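PDB 3CR3: PTS-dependent dihydroxyacetone kinase, ADP-binding subunit DhaL from Lactococcus lactis subsp. lactis, which binds ADP and, once it is phosphorylated to ATP by DhaM, passes the phosphoryl group to dihydroxyacetone held on DhaK. Local coordinates for residues T70-V75 with Y83-L88; V125-A130 with E146-A151; I8-K13 with F184-E189. One frame throughout, in Å; residues are numbered along the deposited sequence.

Contact 1 (T70-V75 with Y83-L88); sequences TLMSKV and YGSAFL
The hydroxyl OG of S85 is gripped twice, by P81 O one turn back in its own helix and by R114 NE, while the terminal methyl CE of M72 rests 3.8 Å from OG on the facing helix. M72 and S85 belong to an antiparallel helical hairpin within the all-helical DhaL fold: helices 60-74 and 79-94 are joined by a short turn that carries A78, with S79 opening the second helix; both bind ADP. The axes of residues 70-74 and 83-88 come within 8.6 Å at 163°. No hydrogen bond runs between the segments, so shape and apolar surface hold them together. The nearest backbones are those of M72 and G84, whose CA atoms lie 5.2 Å apart. Glycine suits this place because it has no side chain, which lets CG of M72 settle directly over the backbone, 3.8 Å from G84 CA. M72, modelled as selenomethionine, then runs on nearly extended (chi3 -159°), so that CE passes G84 and sits 3.4 Å from its carbonyl carbon C. The same CE meets L88 CD2 at 3.8 Å; a long, flexible, apolar chain is suited to threading between a polar backbone and a branched leucine. Apolar side chains of another protein chain pack on M72 and on S85, placing this end of the contact at an interface. The ring of Y83 leads away from segment 70-75, and its OH is hydrogen-bonded to S179 OG and S180 OG. F87 follows one turn later, and its ring is approached obliquely by L71. With chi2 at -179°, L71 directs CD1 between these two aromatic residues, 3.7 Å from Y83 CB and 4.2 Å from F87 CD2.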
ATOM      1  N   THR A  70      12.934  19.055 -19.942  1.00 24.59           N
ATOM      2  CA  THR A  70      12.720  19.983 -18.831  1.00 24.71           C
ATOM      3  C   THR A  70      11.424  19.657 -18.062  1.00 24.98           C
ATOM      4  O   THR A  70      11.433  19.560 -16.837  1.00 24.19           O
ATOM      5  CB  THR A  70      12.707  21.459 -19.301  1.00 24.38           C
ATOM      6  OG1 THR A  70      13.813  21.700 -20.181  1.00 24.21           O
ATOM      7  CG2 THR A  70      12.800  22.396 -18.123  1.00 24.49           C
ATOM      8  N   LEU A  71      10.323  19.478 -18.792  1.00 25.73           N
ATOM      9  CA  LEU A  71       9.037  19.128 -18.179  1.00 26.57           C
ATOM     10  C   LEU A  71       9.102  17.761 -17.489  1.00 27.98           C
ATOM     11  O   LEU A  71       8.556  17.587 -16.397  1.00 28.03           O
ATOM     12  CB  LEU A  71       7.882  19.198 -19.202  1.00 25.91           C
ATOM     13  CG  LEU A  71       7.560  20.555 -19.856  1.00 24.36           C
ATOM     14  CD1 LEU A  71       6.365  20.450 -20.819  1.00 23.69           C
ATOM     15  CD2 LEU A  71       7.322  21.672 -18.847  1.00 23.75           C
HETATM   16  N   MSE A  72       9.801  16.806 -18.108  1.00 29.78           N
HETATM   17  CA  MSE A  72       9.963  15.467 -17.534  1.00 32.37           C
HETATM   18  C   MSE A  72      10.727  15.473 -16.212  1.00 30.81           C
HETATM   19  O   MSE A  72      10.424  14.695 -15.317  1.00 31.14           O
HETATM   20  CB  MSE A  72      10.632  14.510 -18.523  1.00 31.97           C
HETATM   21  CG  MSE A  72       9.698  13.989 -19.609  1.00 34.29           C
HETATM   22 SE   MSE A  72      10.336  12.320 -20.360  1.00 40.97          SE
HETATM   23  CE  MSE A  72       9.404  12.318 -22.070  1.00 35.05           C
ATOM     24  N   SER A  73      11.718  16.351 -16.096  1.00 30.14           N
ATOM     25  CA  SER A  73      12.480  16.488 -14.857  1.00 29.48           C
ATOM     26  C   SER A  73      11.770  17.317 -13.782  1.00 28.79           C
ATOM     27  O   SER A  73      11.745  16.922 -12.610  1.00 29.09           O
ATOM     28  CB  SER A  73      13.858  17.090 -15.144  1.00 29.58           C
ATOM     29  OG  SER A  73      14.634  16.206 -15.939  1.00 30.70           O
ATOM     30  N   LYS A  74      11.197  18.453 -14.179  1.00 27.50           N
ATOM     31  CA  LYS A  74      10.765  19.491 -13.228  1.00 26.71           C
ATOM     32  C   LYS A  74       9.276  19.456 -12.790  1.00 26.12           C
ATOM     33  O   LYS A  74       8.892  20.150 -11.843  1.00 25.50           O
ATOM     34  CB  LYS A  74      11.147  20.881 -13.763  1.00 26.70           C
ATOM     35  CG  LYS A  74      12.653  21.055 -14.055  1.00 27.21           C
ATOM     36  CD  LYS A  74      13.471  21.228 -12.772  1.00 27.42           C
ATOM     37  CE  LYS A  74      14.967  21.367 -13.047  1.00 27.64           C
ATOM     38  NZ  LYS A  74      15.622  20.043 -13.340  1.00 27.42           N
ATOM     39  N   VAL A  75       8.454  18.664 -13.482  1.00 25.48           N
ATOM     40  CA  VAL A  75       7.046  18.447 -13.111  1.00 25.32           C
ATOM     41  C   VAL A  75       6.902  17.091 -12.382  1.00 25.31           C
ATOM     42  O   VAL A  75       7.248  16.044 -12.935  1.00 25.76           O
ATOM     43  CB  VAL A  75       6.131  18.488 -14.369  1.00 25.85           C
ATOM     44  CG1 VAL A  75       4.658  18.519 -13.992  1.00 25.12           C
ATOM     45  CG2 VAL A  75       6.461  19.688 -15.235  1.00 24.98           C
ATOM     46  N   TYR A  83       2.891  15.788 -20.969  1.00 14.41           N
ATOM     47  CA  TYR A  83       3.407  16.871 -21.812  1.00 14.29           C
ATOM     48  C   TYR A  83       4.801  16.549 -22.352  1.00 14.68           C
ATOM     49  O   TYR A  83       5.108  16.868 -23.510  1.00 14.30           O
ATOM     50  CB  TYR A  83       3.446  18.202 -21.052  1.00 14.27           C
ATOM     51  CG  TYR A  83       2.110  18.909 -20.956  1.00 13.67           C
ATOM     52  CD1 TYR A  83       1.509  19.445 -22.092  1.00 14.76           C
ATOM     53  CD2 TYR A  83       1.454  19.050 -19.729  1.00 14.71           C
ATOM     54  CE1 TYR A  83       0.293  20.105 -22.020  1.00 15.38           C
ATOM     55  CE2 TYR A  83       0.219  19.694 -19.640  1.00 14.50           C
ATOM     56  CZ  TYR A  83      -0.353  20.220 -20.794  1.00 14.26           C
ATOM     57  OH  TYR A  83      -1.565  20.852 -20.749  1.00 13.43           O
ATOM     58  N   GLY A  84       5.632  15.939 -21.505  1.00 15.00           N
ATOM     59  CA  GLY A  84       7.001  15.527 -21.867  1.00 15.42           C
ATOM     60  C   GLY A  84       7.013  14.571 -23.050  1.00 15.96           C
ATOM     61  O   GLY A  84       7.792  14.748 -23.991  1.00 16.31           O
ATOM     62  N   SER A  85       6.141  13.565 -23.011  1.00 15.09           N
ATOM     63  CA  SER A  85       6.033  12.621 -24.118  1.00 15.33           C
ATOM     64  C   SER A  85       5.378  13.274 -25.345  1.00 14.80           C
ATOM     65  O   SER A  85       5.747  12.968 -26.478  1.00 14.24           O
ATOM     66  CB  SER A  85       5.279  11.360 -23.700  1.00 14.86           C
ATOM     67  OG  SER A  85       5.968  10.694 -22.647  1.00 16.04           O
ATOM     68  N   ALA A  86       4.425  14.175 -25.116  1.00 14.60           N
ATOM     69  CA  ALA A  86       3.842  14.940 -26.221  1.00 14.92           C
ATOM     70  C   ALA A  86       4.964  15.690 -26.938  1.00 14.87           C
ATOM     71  O   ALA A  86       5.151  15.534 -28.133  1.00 14.30           O
ATOM     72  CB  ALA A  86       2.753  15.910 -25.724  1.00 14.77           C
ATOM     73  N   PHE A  87       5.750  16.464 -26.194  1.00 15.12           N
ATOM     74  CA  PHE A  87       6.813  17.234 -26.812  1.00 16.07           C
ATOM     75  C   PHE A  87       7.908  16.377 -27.450  1.00 16.30           C
ATOM     76  O   PHE A  87       8.453  16.739 -28.482  1.00 16.70           O
ATOM     77  CB  PHE A  87       7.353  18.306 -25.852  1.00 16.43           C
ATOM     78  CG  PHE A  87       6.501  19.552 -25.833  1.00 16.77           C
ATOM     79  CD1 PHE A  87       6.651  20.518 -26.819  1.00 16.49           C
ATOM     80  CD2 PHE A  87       5.510  19.728 -24.864  1.00 16.74           C
ATOM     81  CE1 PHE A  87       5.850  21.655 -26.843  1.00 16.85           C
ATOM     82  CE2 PHE A  87       4.701  20.858 -24.876  1.00 16.34           C
ATOM     83  CZ  PHE A  87       4.868  21.823 -25.864  1.00 16.89           C
ATOM     84  N   LEU A  88       8.189  15.222 -26.861  1.00 16.94           N
ATOM     85  CA  LEU A  88       9.203  14.327 -27.397  1.00 17.55           C
ATOM     86  C   LEU A  88       8.818  13.817 -28.787  1.00 17.41           C
ATOM     87  O   LEU A  88       9.652  13.775 -29.696  1.00 16.85           O
ATOM     88  CB  LEU A  88       9.435  13.159 -26.435  1.00 17.24           C
ATOM     89  CG  LEU A  88      10.731  12.370 -26.589  1.00 19.44           C
ATOM     90  CD1 LEU A  88      11.987  13.269 -26.514  1.00 20.47           C
ATOM     91  CD2 LEU A  88      10.775  11.302 -25.519  1.00 21.02           C
TER

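Contact 2 (V125-A130 with E146-A151); sequences VDIWSA and EKVVKA
V148 and I127 carry the apolar part of this contact, their CA atoms 6.1 Å apart where segments 125-130 and 146-151 run antiparallel at 152°. Both branches of V148 are used. CG1, anti to the backbone N (chi1 -179°), lies 3.7 Å from I127 CB, and CG2 meets A130 CB at 3.6 Å. A130, one turn after D126, suits its place because a single methyl takes up little of the gap between the helices. I127 reaches further: its CD1 passes V148 and touches V149 CG2 at 3.9 Å, a span that a long branched side chain can bridge. I127 and V149 also both pack on A181 of helix 175-191, so a third helix closes over this end of the pair.

Polar groups make no hydrogen bond across the segments. D126 contributes its backbone O, 4.1 Å from V148 CG1, while its carboxylate is occupied within its own neighbourhood, OD1 accepting from G120 N. That bond ties the first turn of helix 125-136 to the preceding loop at G120; M124, which binds ADP, comes just before the helix. The arrangement is an antiparallel helix pair of the all-helical DhaL fold, set beside the nucleotide pocket.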
ATOM      1  N   VAL A 125      -6.335  14.759 -23.263  1.00 14.74           N
ATOM      2  CA  VAL A 125      -6.592  14.008 -24.504  1.00 14.50           C
ATOM      3  C   VAL A 125      -7.833  14.546 -25.246  1.00 14.37           C
ATOM      4  O   VAL A 125      -7.854  14.630 -26.476  1.00 14.27           O
ATOM      5  CB  VAL A 125      -6.745  12.481 -24.204  1.00 14.70           C
ATOM      6  CG1 VAL A 125      -7.359  11.728 -25.378  1.00 15.35           C
ATOM      7  CG2 VAL A 125      -5.390  11.863 -23.841  1.00 13.89           C
ATOM      8  N   ASP A 126      -8.841  14.954 -24.483  1.00 14.33           N
ATOM      9  CA  ASP A 126     -10.101  15.433 -25.067  1.00 14.53           C
ATOM     10  C   ASP A 126      -9.899  16.701 -25.886  1.00 13.86           C
ATOM     11  O   ASP A 126     -10.459  16.841 -26.965  1.00 13.62           O
ATOM     12  CB  ASP A 126     -11.132  15.678 -23.971  1.00 14.31           C
ATOM     13  CG  ASP A 126     -11.355  14.470 -23.109  1.00 15.89           C
ATOM     14  OD1 ASP A 126     -11.074  13.340 -23.567  1.00 17.09           O
ATOM     15  OD2 ASP A 126     -11.801  14.646 -21.960  1.00 15.52           O
ATOM     16  N   ILE A 127      -9.072  17.617 -25.383  1.00 12.87           N
ATOM     17  CA  ILE A 127      -8.871  18.860 -26.086  1.00 12.39           C
ATOM     18  C   ILE A 127      -7.816  18.712 -27.192  1.00 12.95           C
ATOM     19  O   ILE A 127      -7.942  19.348 -28.248  1.00 12.90           O
ATOM     20  CB  ILE A 127      -8.624  20.069 -25.117  1.00 12.47           C
ATOM     21  CG1 ILE A 127      -8.743  21.411 -25.859  1.00 13.22           C
ATOM     22  CG2 ILE A 127      -7.297  19.935 -24.406  1.00 12.64           C
ATOM     23  CD1 ILE A 127      -9.084  22.607 -24.956  1.00 11.91           C
ATOM     24  N   TRP A 128      -6.804  17.865 -26.968  1.00 12.61           N
ATOM     25  CA  TRP A 128      -5.809  17.588 -28.005  1.00 12.69           C
ATOM     26  C   TRP A 128      -6.521  17.030 -29.234  1.00 12.96           C
ATOM     27  O   TRP A 128      -6.269  17.471 -30.357  1.00 13.53           O
ATOM     28  CB  TRP A 128      -4.705  16.629 -27.504  1.00 12.13           C
ATOM     29  CG  TRP A 128      -3.607  17.322 -26.728  1.00 11.72           C
ATOM     30  CD1 TRP A 128      -3.664  17.775 -25.431  1.00 11.45           C
ATOM     31  CD2 TRP A 128      -2.286  17.628 -27.197  1.00 11.08           C
ATOM     32  NE1 TRP A 128      -2.460  18.374 -25.078  1.00  9.69           N
ATOM     33  CE2 TRP A 128      -1.604  18.296 -26.145  1.00 12.25           C
ATOM     34  CE3 TRP A 128      -1.620  17.429 -28.409  1.00 13.07           C
ATOM     35  CZ2 TRP A 128      -0.279  18.735 -26.271  1.00 11.46           C
ATOM     36  CZ3 TRP A 128      -0.320  17.891 -28.537  1.00 11.80           C
ATOM     37  CH2 TRP A 128       0.335  18.531 -27.471  1.00 12.70           C
ATOM     38  N   SER A 129      -7.448  16.100 -29.002  1.00 13.68           N
ATOM     39  CA  SER A 129      -8.235  15.482 -30.078  1.00 14.22           C
ATOM     40  C   SER A 129      -9.170  16.469 -30.753  1.00 14.41           C
ATOM     41  O   SER A 129      -9.219  16.537 -31.987  1.00 14.56           O
ATOM     42  CB  SER A 129      -9.047  14.305 -29.548  1.00 14.38           C
ATOM     43  OG  SER A 129      -9.792  13.701 -30.597  1.00 16.41           O
ATOM     44  N   ALA A 130      -9.922  17.223 -29.949  1.00 14.54           N
ATOM     45  CA  ALA A 130     -10.856  18.231 -30.486  1.00 14.97           C
ATOM     46  C   ALA A 130     -10.123  19.301 -31.297  1.00 15.12           C
ATOM     47  O   ALA A 130     -10.599  19.742 -32.350  1.00 15.21           O
ATOM     48  CB  ALA A 130     -11.690  18.869 -29.345  1.00 15.21           C
ATOM     49  N   GLU A 146     -12.320  26.921 -25.689  1.00 12.55           N
ATOM     50  CA  GLU A 146     -13.062  27.197 -24.463  1.00 13.15           C
ATOM     51  C   GLU A 146     -14.301  26.297 -24.324  1.00 12.89           C
ATOM     52  O   GLU A 146     -14.631  25.862 -23.225  1.00 12.52           O
ATOM     53  CB  GLU A 146     -13.419  28.684 -24.374  1.00 13.97           C
ATOM     54  CG  GLU A 146     -14.220  29.091 -23.129  1.00 16.85           C
ATOM     55  CD  GLU A 146     -13.508  28.755 -21.816  1.00 21.10           C
ATOM     56  OE1 GLU A 146     -12.266  28.534 -21.825  1.00 23.06           O
ATOM     57  OE2 GLU A 146     -14.195  28.720 -20.775  1.00 20.46           O
ATOM     58  N   LYS A 147     -14.959  26.009 -25.444  1.00 12.37           N
ATOM     59  CA  LYS A 147     -16.081  25.069 -25.470  1.00 13.22           C
ATOM     60  C   LYS A 147     -15.687  23.698 -24.892  1.00 12.27           C
ATOM     61  O   LYS A 147     -16.408  23.147 -24.067  1.00 12.55           O
ATOM     62  CB  LYS A 147     -16.631  24.941 -26.906  1.00 12.62           C
ATOM     63  CG  LYS A 147     -17.790  23.977 -27.081  1.00 14.83           C
ATOM     64  CD  LYS A 147     -18.319  23.933 -28.539  1.00 15.00           C
ATOM     65  CE  LYS A 147     -17.532  22.945 -29.432  1.00 18.61           C
ATOM     66  NZ  LYS A 147     -17.619  23.286 -30.906  1.00 19.73           N
ATOM     67  N   VAL A 148     -14.555  23.152 -25.337  1.00 11.49           N
ATOM     68  CA  VAL A 148     -14.068  21.854 -24.841  1.00 11.01           C
ATOM     69  C   VAL A 148     -13.725  21.883 -23.347  1.00 10.59           C
ATOM     70  O   VAL A 148     -14.013  20.928 -22.618  1.00  9.69           O
ATOM     71  CB  VAL A 148     -12.859  21.337 -25.668  1.00 11.35           C
ATOM     72  CG1 VAL A 148     -12.372  19.958 -25.144  1.00 10.82           C
ATOM     73  CG2 VAL A 148     -13.237  21.240 -27.137  1.00  9.43           C
ATOM     74  N   VAL A 149     -13.106  22.976 -22.902  1.00  9.78           N
ATOM     75  CA  VAL A 149     -12.787  23.160 -21.489  1.00  9.55           C
ATOM     76  C   VAL A 149     -14.055  23.121 -20.621  1.00  9.97           C
ATOM     77  O   VAL A 149     -14.114  22.416 -19.613  1.00  9.45           O
ATOM     78  CB  VAL A 149     -12.046  24.511 -21.253  1.00 10.18           C
ATOM     79  CG1 VAL A 149     -11.890  24.806 -19.747  1.00  7.74           C
ATOM     80  CG2 VAL A 149     -10.700  24.513 -21.965  1.00  7.79           C
ATOM     81  N   LYS A 150     -15.072  23.872 -21.023  1.00 10.54           N
ATOM     82  CA  LYS A 150     -16.325  23.888 -20.281  1.00 11.32           C
ATOM     83  C   LYS A 150     -16.997  22.521 -20.319  1.00 11.16           C
ATOM     84  O   LYS A 150     -17.557  22.078 -19.318  1.00 11.18           O
ATOM     85  CB  LYS A 150     -17.277  24.953 -20.830  1.00 11.93           C
ATOM     86  CG  LYS A 150     -16.968  26.354 -20.373  1.00 13.81           C
ATOM     87  CD  LYS A 150     -18.090  27.291 -20.750  1.00 18.60           C
ATOM     88  CE  LYS A 150     -17.825  28.700 -20.231  1.00 21.72           C
ATOM     89  NZ  LYS A 150     -18.111  28.827 -18.760  1.00 23.58           N
ATOM     90  N   ALA A 151     -16.926  21.864 -21.475  1.00 10.75           N
ATOM     91  CA  ALA A 151     -17.523  20.542 -21.664  1.00 10.64           C
ATOM     92  C   ALA A 151     -16.866  19.489 -20.788  1.00 10.31           C
ATOM     93  O   ALA A 151     -17.500  18.473 -20.454  1.00  9.76           O
ATOM     94  CB  ALA A 151     -17.476  20.122 -23.145  1.00 10.28           C
TER

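Contact 3 (I8-K13 with F184-E189); sequences IEWLGK and FETLLE
W10 and L187 mark the nearest backbones, with CA atoms 5.7 Å apart, where segments 8-13 and 184-189 run roughly antiparallel at 141°, their axes 8.7 Å apart. The indole of W10 is brought across by its first torsion, CG lying anti to the backbone N (chi1 160°), and it offers one face to L187. Methyl CD1 of L187 sits over that face as a CH-pi contact, 3.7 Å from the centroid of the six-membered ring and only 14° off its normal. CB of the same leucine lies over the same face, above the five-membered part, 3.5 Å from W10 NE1. A leucine suits this position because its branched end spreads over the broad indole. T186 comes to the ring at its edge, near the ring plane, with OG1 3.4 Å from W10 CD1. The polar ends have backbone partners: W10 NE1 bonds to L183 O, and T186 OG1 bonds to Y182 O and L183 O, so L183 O serves both. The other branch of T186, CG2, turns to the K13 backbone and lies 3.6 Å from K13 O. Threonine thus fits twice, its hydroxyl returned to its own helix and its methyl packed against the other. On the more exposed side, K13 lays its aliphatic chain against E189. The ammonium group itself stays beyond salt-bridge distance, and a water joins the pair, accepting from K13 NZ at 2.7 Å and donating to E189 OE1. The chemistry is therefore graded: a buried aromatic-aliphatic part whose polar atoms are satisfied by backbone carbonyls, and an outer side where opposite charges probably attract each other mildly through the bridging water.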
ATOM      1  N   ILE A   8       9.690  29.706 -30.124  1.00 17.72           N
ATOM      2  CA  ILE A   8      10.121  30.330 -28.876  1.00 18.66           C
ATOM      3  C   ILE A   8       9.120  31.399 -28.409  1.00 18.56           C
ATOM      4  O   ILE A   8       8.840  31.518 -27.208  1.00 19.17           O
ATOM      5  CB  ILE A   8      11.565  30.865 -28.963  1.00 18.79           C
ATOM      6  CG1 ILE A   8      12.550  29.686 -28.895  1.00 20.34           C
ATOM      7  CG2 ILE A   8      11.844  31.853 -27.832  1.00 19.29           C
ATOM      8  CD1 ILE A   8      13.970  30.011 -29.339  1.00 24.03           C
ATOM      9  N   GLU A   9       8.580  32.158 -29.358  1.00 18.04           N
ATOM     10  CA  GLU A   9       7.511  33.104 -29.066  1.00 18.28           C
ATOM     11  C   GLU A   9       6.308  32.383 -28.445  1.00 17.53           C
ATOM     12  O   GLU A   9       5.764  32.839 -27.443  1.00 17.12           O
ATOM     13  CB  GLU A   9       7.076  33.846 -30.336  1.00 17.69           C
ATOM     14  CG  GLU A   9       5.999  34.925 -30.098  1.00 19.36           C
ATOM     15  CD  GLU A   9       5.431  35.516 -31.384  1.00 20.44           C
ATOM     16  OE1 GLU A   9       5.790  35.037 -32.491  1.00 21.71           O
ATOM     17  OE2 GLU A   9       4.620  36.469 -31.288  1.00 22.95           O
ATOM     18  N   TRP A  10       5.917  31.255 -29.047  1.00 16.88           N
ATOM     19  CA  TRP A  10       4.704  30.520 -28.653  1.00 16.66           C
ATOM     20  C   TRP A  10       4.832  30.021 -27.221  1.00 16.23           C
ATOM     21  O   TRP A  10       3.958  30.267 -26.381  1.00 16.09           O
ATOM     22  CB  TRP A  10       4.381  29.387 -29.673  1.00 16.44           C
ATOM     23  CG  TRP A  10       3.477  28.277 -29.158  1.00 17.00           C
ATOM     24  CD1 TRP A  10       2.371  28.416 -28.353  1.00 16.43           C
ATOM     25  CD2 TRP A  10       3.602  26.866 -29.423  1.00 16.61           C
ATOM     26  NE1 TRP A  10       1.815  27.183 -28.093  1.00 17.03           N
ATOM     27  CE2 TRP A  10       2.548  26.215 -28.732  1.00 16.88           C
ATOM     28  CE3 TRP A  10       4.507  26.090 -30.162  1.00 15.76           C
ATOM     29  CZ2 TRP A  10       2.371  24.830 -28.767  1.00 16.14           C
ATOM     30  CZ3 TRP A  10       4.335  24.703 -30.192  1.00 17.26           C
ATOM     31  CH2 TRP A  10       3.271  24.088 -29.502  1.00 16.73           C
ATOM     32  N   LEU A  11       5.950  29.371 -26.937  1.00 16.22           N
ATOM     33  CA  LEU A  11       6.204  28.815 -25.618  1.00 17.28           C
ATOM     34  C   LEU A  11       6.312  29.900 -24.535  1.00 17.22           C
ATOM     35  O   LEU A  11       5.928  29.670 -23.391  1.00 17.53           O
ATOM     36  CB  LEU A  11       7.444  27.905 -25.636  1.00 17.48           C
ATOM     37  CG  LEU A  11       7.234  26.596 -26.403  1.00 18.72           C
ATOM     38  CD1 LEU A  11       8.557  25.962 -26.831  1.00 18.64           C
ATOM     39  CD2 LEU A  11       6.394  25.615 -25.593  1.00 19.51           C
ATOM     40  N   GLY A  12       6.814  31.073 -24.911  1.00 17.20           N
ATOM     41  CA  GLY A  12       6.887  32.215 -24.000  1.00 17.45           C
ATOM     42  C   GLY A  12       5.499  32.694 -23.615  1.00 17.81           C
ATOM     43  O   GLY A  12       5.230  32.920 -22.438  1.00 17.58           O
ATOM     44  N   LYS A  13       4.624  32.844 -24.614  1.00 17.87           N
ATOM     45  CA  LYS A  13       3.225  33.213 -24.384  1.00 18.29           C
ATOM     46  C   LYS A  13       2.480  32.166 -23.573  1.00 18.17           C
ATOM     47  O   LYS A  13       1.659  32.516 -22.738  1.00 18.23           O
ATOM     48  CB  LYS A  13       2.490  33.460 -25.700  1.00 18.31           C
ATOM     49  CG  LYS A  13       2.863  34.772 -26.381  1.00 20.44           C
ATOM     50  CD  LYS A  13       2.018  34.973 -27.628  1.00 24.03           C
ATOM     51  CE  LYS A  13       2.305  36.329 -28.259  1.00 27.60           C
ATOM     52  NZ  LYS A  13       1.937  37.450 -27.345  1.00 30.05           N
ATOM     53  N   PHE A 184      -2.839  25.741 -26.795  1.00  7.67           N
ATOM     54  CA  PHE A 184      -3.336  25.842 -28.165  1.00  8.75           C
ATOM     55  C   PHE A 184      -3.799  27.234 -28.536  1.00  9.09           C
ATOM     56  O   PHE A 184      -3.676  27.640 -29.693  1.00  8.65           O
ATOM     57  CB  PHE A 184      -4.477  24.847 -28.399  1.00  8.36           C
ATOM     58  CG  PHE A 184      -4.092  23.413 -28.167  1.00  9.64           C
ATOM     59  CD1 PHE A 184      -2.789  22.972 -28.421  1.00 10.29           C
ATOM     60  CD2 PHE A 184      -5.041  22.492 -27.712  1.00 11.26           C
ATOM     61  CE1 PHE A 184      -2.428  21.645 -28.215  1.00 10.49           C
ATOM     62  CE2 PHE A 184      -4.687  21.157 -27.496  1.00 10.21           C
ATOM     63  CZ  PHE A 184      -3.368  20.738 -27.765  1.00  9.97           C
ATOM     64  N   GLU A 185      -4.379  27.929 -27.563  1.00  9.63           N
ATOM     65  CA  GLU A 185      -4.777  29.316 -27.722  1.00 11.57           C
ATOM     66  C   GLU A 185      -3.575  30.216 -28.067  1.00 11.02           C
ATOM     67  O   GLU A 185      -3.652  31.030 -28.976  1.00 11.79           O
ATOM     68  CB  GLU A 185      -5.537  29.772 -26.465  1.00 11.18           C
ATOM     69  CG  GLU A 185      -5.259  31.157 -25.976  1.00 13.32           C
ATOM     70  CD  GLU A 185      -6.111  31.519 -24.759  1.00 14.66           C
ATOM     71  OE1 GLU A 185      -6.564  30.593 -24.019  1.00 17.37           O
ATOM     72  OE2 GLU A 185      -6.318  32.737 -24.559  1.00 17.13           O
ATOM     73  N   THR A 186      -2.469  30.050 -27.349  1.00 11.25           N
ATOM     74  CA  THR A 186      -1.225  30.773 -27.665  1.00 10.85           C
ATOM     75  C   THR A 186      -0.600  30.312 -28.996  1.00 10.85           C
ATOM     76  O   THR A 186      -0.028  31.101 -29.729  1.00 10.66           O
ATOM     77  CB  THR A 186      -0.204  30.629 -26.537  1.00 10.93           C
ATOM     78  OG1 THR A 186      -0.073  29.241 -26.180  1.00  9.62           O
ATOM     79  CG2 THR A 186      -0.669  31.422 -25.315  1.00 11.73           C
ATOM     80  N   LEU A 187      -0.719  29.027 -29.300  1.00 11.24           N
ATOM     81  CA  LEU A 187      -0.312  28.509 -30.598  1.00 10.96           C
ATOM     82  C   LEU A 187      -1.049  29.219 -31.751  1.00 11.58           C
ATOM     83  O   LEU A 187      -0.424  29.690 -32.711  1.00 10.75           O
ATOM     84  CB  LEU A 187      -0.527  26.991 -30.668  1.00 10.22           C
ATOM     85  CG  LEU A 187      -0.057  26.332 -31.979  1.00 10.03           C
ATOM     86  CD1 LEU A 187       1.403  26.700 -32.322  1.00  7.13           C
ATOM     87  CD2 LEU A 187      -0.214  24.849 -31.889  1.00  8.04           C
ATOM     88  N   LEU A 188      -2.374  29.284 -31.640  1.00 11.99           N
ATOM     89  CA  LEU A 188      -3.215  29.924 -32.654  1.00 12.84           C
ATOM     90  C   LEU A 188      -2.838  31.393 -32.881  1.00 13.53           C
ATOM     91  O   LEU A 188      -2.810  31.869 -34.021  1.00 13.17           O
ATOM     92  CB  LEU A 188      -4.696  29.798 -32.267  1.00 12.07           C
ATOM     93  CG  LEU A 188      -5.336  28.414 -32.404  1.00 11.43           C
ATOM     94  CD1 LEU A 188      -6.825  28.507 -32.137  1.00 10.36           C
ATOM     95  CD2 LEU A 188      -5.084  27.803 -33.782  1.00  9.81           C
ATOM     96  N   GLU A 189      -2.536  32.094 -31.791  1.00 14.92           N
ATOM     97  CA  GLU A 189      -2.070  33.489 -31.848  1.00 16.64           C
ATOM     98  C   GLU A 189      -0.827  33.704 -32.721  1.00 17.21           C
ATOM     99  O   GLU A 189      -0.715  34.725 -33.404  1.00 17.19           O
ATOM    100  CB  GLU A 189      -1.768  34.017 -30.443  1.00 16.23           C
ATOM    101  CG  GLU A 189      -2.982  34.170 -29.528  1.00 18.05           C
ATOM    102  CD  GLU A 189      -2.615  34.577 -28.101  1.00 18.80           C
ATOM    103  OE1 GLU A 189      -1.409  34.717 -27.792  1.00 19.75           O
ATOM    104  OE2 GLU A 189      -3.547  34.765 -27.283  1.00 23.13           O
TER
HETATM  105  O   HOH W   1      -0.577  37.706 -28.216  1.00 45.87           O

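From the N terminus, helix 4-20 supplies the first half of contact 3, whose partner waits near the C terminus on helix 175-191; this contact therefore closes a loop of about 170 residues. Nested inside it, contact 1 closes the short turn between helices 60-74 and 79-94, and contact 2 then closes the connection between helices 125-136 and 142-151. Contacts 1 and 2 follow in series and do not cross. All three touch: A86 packs on W128, F87 on L11, and F184 meets W128 edge-to-face. Helix 175-191 comes next in the chain after helix 142-151 and, paired with helix 4-20 in contact 3, brings the two ends of the chain together beside the other helices.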